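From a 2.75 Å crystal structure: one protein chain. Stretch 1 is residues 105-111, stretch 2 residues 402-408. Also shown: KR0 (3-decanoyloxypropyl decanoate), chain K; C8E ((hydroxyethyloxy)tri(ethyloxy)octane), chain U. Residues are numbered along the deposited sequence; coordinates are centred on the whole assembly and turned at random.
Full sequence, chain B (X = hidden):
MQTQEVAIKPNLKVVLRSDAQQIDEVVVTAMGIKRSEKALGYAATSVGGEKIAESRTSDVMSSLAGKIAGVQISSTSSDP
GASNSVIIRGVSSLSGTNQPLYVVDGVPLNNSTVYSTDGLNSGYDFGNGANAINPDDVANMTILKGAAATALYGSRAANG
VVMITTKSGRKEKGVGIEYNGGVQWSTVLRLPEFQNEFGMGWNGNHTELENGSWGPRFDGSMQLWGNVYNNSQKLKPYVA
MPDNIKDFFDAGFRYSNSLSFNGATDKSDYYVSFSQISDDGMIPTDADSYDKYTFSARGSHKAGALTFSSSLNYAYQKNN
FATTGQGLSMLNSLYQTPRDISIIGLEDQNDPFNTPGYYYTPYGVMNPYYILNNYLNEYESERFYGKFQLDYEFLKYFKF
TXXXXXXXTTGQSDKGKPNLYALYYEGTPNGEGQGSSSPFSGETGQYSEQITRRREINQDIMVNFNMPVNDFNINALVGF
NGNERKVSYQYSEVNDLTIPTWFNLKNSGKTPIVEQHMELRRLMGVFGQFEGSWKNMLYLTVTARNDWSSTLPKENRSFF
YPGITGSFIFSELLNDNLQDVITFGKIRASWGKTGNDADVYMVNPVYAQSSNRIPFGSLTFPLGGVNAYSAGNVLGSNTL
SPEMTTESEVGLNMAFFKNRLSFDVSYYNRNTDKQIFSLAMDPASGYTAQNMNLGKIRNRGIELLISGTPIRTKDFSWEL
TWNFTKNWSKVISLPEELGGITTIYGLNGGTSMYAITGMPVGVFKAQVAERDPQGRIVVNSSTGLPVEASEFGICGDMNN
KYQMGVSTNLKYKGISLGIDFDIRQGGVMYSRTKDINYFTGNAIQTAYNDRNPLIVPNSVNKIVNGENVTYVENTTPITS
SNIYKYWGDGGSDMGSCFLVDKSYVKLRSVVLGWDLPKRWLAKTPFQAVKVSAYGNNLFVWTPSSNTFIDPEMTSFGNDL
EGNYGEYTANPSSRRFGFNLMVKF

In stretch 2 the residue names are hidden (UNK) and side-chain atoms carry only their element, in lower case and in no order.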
# COMPACT_ATOMS: atom_id res chain seq x y z
N ASP B 105 32.64 10.32 -19.31
CA ASP B 105 33.25 10.70 -20.59
C ASP B 105 33.11 12.12 -21.13
O ASP B 105 32.86 12.26 -22.32
CB ASP B 105 32.71 9.79 -21.71
CG ASP B 105 33.58 8.56 -21.97
OD1 ASP B 105 34.81 8.66 -21.89
OD2 ASP B 105 33.01 7.49 -22.28
N GLY B 106 33.29 13.18 -20.34
CA GLY B 106 33.42 13.16 -18.91
C GLY B 106 32.20 13.84 -18.35
O GLY B 106 32.13 15.07 -18.23
N VAL B 107 31.20 13.03 -18.05
CA VAL B 107 29.94 13.47 -17.48
C VAL B 107 29.77 12.77 -16.15
O VAL B 107 30.04 11.57 -16.06
CB VAL B 107 28.77 13.15 -18.42
CG1 VAL B 107 27.44 13.48 -17.73
CG2 VAL B 107 28.94 13.89 -19.71
N PRO B 108 29.34 13.45 -15.10
CA PRO B 108 29.12 12.76 -13.83
C PRO B 108 28.18 11.58 -13.99
O PRO B 108 27.20 11.63 -14.74
CB PRO B 108 28.50 13.85 -12.95
CG PRO B 108 29.07 15.10 -13.49
CD PRO B 108 29.18 14.90 -14.96
N LEU B 109 28.50 10.50 -13.30
CA LEU B 109 27.73 9.28 -13.34
C LEU B 109 26.94 9.13 -12.05
O LEU B 109 27.43 9.46 -10.97
CB LEU B 109 28.65 8.08 -13.51
CG LEU B 109 28.00 6.71 -13.63
CD1 LEU B 109 27.42 6.61 -15.00
CD2 LEU B 109 29.01 5.61 -13.39
N ASN B 110 25.71 8.65 -12.16
CA ASN B 110 24.93 8.43 -10.95
C ASN B 110 25.50 7.26 -10.19
O ASN B 110 25.73 6.19 -10.75
CB ASN B 110 23.45 8.20 -11.29
CG ASN B 110 22.64 7.84 -10.06
OD1 ASN B 110 22.29 6.69 -9.86
ND2 ASN B 110 22.34 8.83 -9.24
N ASN B 111 25.75 7.46 -8.90
CA ASN B 111 26.32 6.44 -8.04
C ASN B 111 25.45 6.25 -6.82
O ASN B 111 25.92 6.25 -5.68
CB ASN B 111 27.75 6.79 -7.66
CG ASN B 111 28.45 5.67 -6.93
OD1 ASN B 111 28.17 4.50 -7.17
ND2 ASN B 111 29.34 6.03 -6.03
N UNK B 402 30.58 22.01 -25.96
CA UNK B 402 29.32 21.81 -25.27
C UNK B 402 29.18 20.33 -24.97
O UNK B 402 29.30 19.50 -25.86
c UNK B 402 25.93 21.06 -26.15
c UNK B 402 26.42 22.37 -24.24
c UNK B 402 28.13 22.30 -26.09
c UNK B 402 24.74 20.69 -25.60
o UNK B 402 23.19 20.82 -23.81
c UNK B 402 26.80 21.90 -25.49
c UNK B 402 25.22 22.01 -23.68
c UNK B 402 24.38 21.18 -24.37
N UNK B 403 28.93 20.01 -23.71
CA UNK B 403 28.73 18.63 -23.29
C UNK B 403 27.52 18.57 -22.38
O UNK B 403 27.35 19.42 -21.52
n UNK B 403 32.14 16.89 -21.47
c UNK B 403 30.85 16.58 -20.89
c UNK B 403 33.17 17.38 -20.80
c UNK B 403 29.96 18.11 -22.58
n UNK B 403 34.31 17.63 -21.42
n UNK B 403 33.04 17.64 -19.51
c UNK B 403 29.76 16.78 -21.92
N UNK B 404 26.68 17.57 -22.59
CA UNK B 404 25.43 17.42 -21.88
C UNK B 404 25.26 15.97 -21.49
O UNK B 404 25.43 15.09 -22.33
c UNK B 404 24.23 17.88 -22.72
c UNK B 404 20.13 17.41 -22.17
s UNK B 404 21.47 18.25 -22.97
c UNK B 404 22.87 17.44 -22.18
N UNK B 405 24.94 15.71 -20.24
CA UNK B 405 24.75 14.36 -19.76
C UNK B 405 23.34 14.17 -19.23
O UNK B 405 22.73 15.09 -18.70
N UNK B 406 22.83 12.95 -19.40
CA UNK B 406 21.55 12.55 -18.86
C UNK B 406 21.69 11.16 -18.28
O UNK B 406 22.28 10.29 -18.91
c UNK B 406 18.35 11.38 -20.55
c UNK B 406 18.32 13.32 -19.09
c UNK B 406 19.07 12.11 -19.47
c UNK B 406 20.46 12.54 -19.93
N UNK B 407 21.17 10.96 -17.08
CA UNK B 407 21.19 9.66 -16.42
C UNK B 407 19.86 9.49 -15.69
O UNK B 407 19.52 10.29 -14.82
o UNK B 407 23.85 7.90 -14.65
c UNK B 407 22.38 9.56 -15.46
o UNK B 407 21.83 7.26 -15.08
c UNK B 407 22.70 8.14 -15.05
N UNK B 408 19.11 8.45 -16.06
CA UNK B 408 17.78 8.21 -15.52
C UNK B 408 17.63 6.73 -15.23
O UNK B 408 18.16 5.88 -15.95
c UNK B 408 17.06 8.41 -17.91
c UNK B 408 16.68 8.70 -16.48
o UNK B 408 15.45 8.04 -16.20
C1 KR0 K . 20.00 23.95 -15.33
O1 KR0 K . 20.85 24.50 -16.34
C2 KR0 K . 20.36 22.48 -15.23
C3 KR0 K . 19.25 21.61 -15.80
C4 KR0 K . 16.84 22.00 -21.43
O4 KR0 K . 19.20 21.67 -17.22
C5 KR0 K . 18.02 21.09 -17.85
C6 KR0 K . 18.23 21.88 -22.06
C7 KR0 K . 20.32 24.90 -17.63
C8 KR0 K . 18.22 21.44 -23.53
O8 KR0 K . 17.16 20.64 -17.13
C9 KR0 K . 19.64 21.22 -24.07
O9 KR0 K . 19.29 25.54 -17.68
C10 KR0 K . 17.84 21.03 -19.35
C11 KR0 K . 16.91 22.10 -19.90
C12 KR0 K . 21.02 24.53 -18.91
C13 KR0 K . 21.04 25.75 -19.83
C14 KR0 K . 19.68 21.16 -25.61
C15 KR0 K . 20.99 20.58 -26.14
C16 KR0 K . 20.94 20.30 -27.63
C17 KR0 K . 22.13 25.65 -20.89
C18 KR0 K . 21.62 25.18 -22.24
C19 KR0 K . 22.80 24.95 -23.18
C20 KR0 K . 22.40 24.80 -24.65
C21 KR0 K . 23.63 24.51 -25.51
C22 KR0 K . 23.37 24.79 -27.00
C23 KR0 K . 24.45 24.25 -27.91
C8 C8E U . 14.80 17.63 -20.23
O9 C8E U . 15.50 16.50 -20.68
C10 C8E U . 16.27 16.84 -21.80
C11 C8E U . 16.39 15.69 -22.80
O12 C8E U . 17.64 15.82 -23.43
C13 C8E U . 17.93 14.84 -24.39
C14 C8E U . 19.42 14.91 -24.72
O15 C8E U . 20.19 14.43 -23.64
C16 C8E U . 21.51 14.15 -24.03

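Position 402 carries eight side-chain atoms: one carbon, then a six-carbon ring bearing a single oxygen. None of them comes within 9 Å of stretch 1. A para-hydroxylated ring on one carbon is Tyr-402. The bound KR0 lies beside it: C21 is over one ring face, and KR0 C15 is 3.2 Å from Tyr-402 OH.

Position 403 has seven side-chain atoms, three carbons and a nitrogen in a chain, then a carbon holding two further nitrogens. A side-chain carbon lies 3.5 Å from Val-107 CG2, and a terminal nitrogen 3.0 Å from Gly-106 O. The planar terminus is a guanidinium, so the residue is Arg-403; the carbon is CD and the nitrogen NH1. Its CA-to-CB bond points toward stretch 1, and chi1 and chi2 are both t before chi3 turns to m. The backbone N of Gly-106 sits over one face of the guanidinium, and NE is hydrogen-bonded elsewhere in the structure.

Position 404 shows an unbranched chain of two carbons, a sulfur and a terminal carbon. It points away from stretch 1 and makes no contact with it. The thioether identifies Met-404, with all three chi angles t. The extended side chain instead reaches the bound amphiphiles: Met-404 SD is 3.7 Å from KR0 C9, and Met-404 CE is 3.2 Å from C8E O12.

Position 405 has backbone atoms alone, and its CA lies 3.5 Å from Val-107 CG1. With no side chain, it is Gly-405. An ideal CB built on Gly-405 would point toward stretch 1 and fall 2.0 Å from Val-107 CG1, a clash; the bare CA leaves the space that the valine methyl occupies.

Position 406 bears four carbons forked at the second. It points away and makes no contact with stretch 1. The pattern is that of Leu-406.

Position 407 bears two carbons, the second carrying two oxygens. One oxygen is 3.2 Å from the backbone N of Asn-110 and 3.8 Å from Leu-109 CD1. The short carboxylate gives Asp-407. In the hydrogen bond the donor is Asn-110 N and the acceptor Asp-407 OD2, with an N-H...acceptor angle of 161°, close to linear.

Position 408 has one carbon carrying an oxygen and a carbon. It points away and stays clear of stretch 1. This is Thr-408.

The contact follows strand alternation. Positions 403, 405 and 407 face stretch 1, whereas 404, 406 and 408 turn away. The two segments run in nearly the same direction, 19° apart, and bury 289 Å² in total. Val-107 touches two residues on the facing side of the strand, CG2 against Arg-403 CD and CG1 against Gly-405 CA, each at 3.5 Å, and Asp-407 anchors the backbone of Asn-110 farther along.

Stretch 2 402-408: YRMGLDT
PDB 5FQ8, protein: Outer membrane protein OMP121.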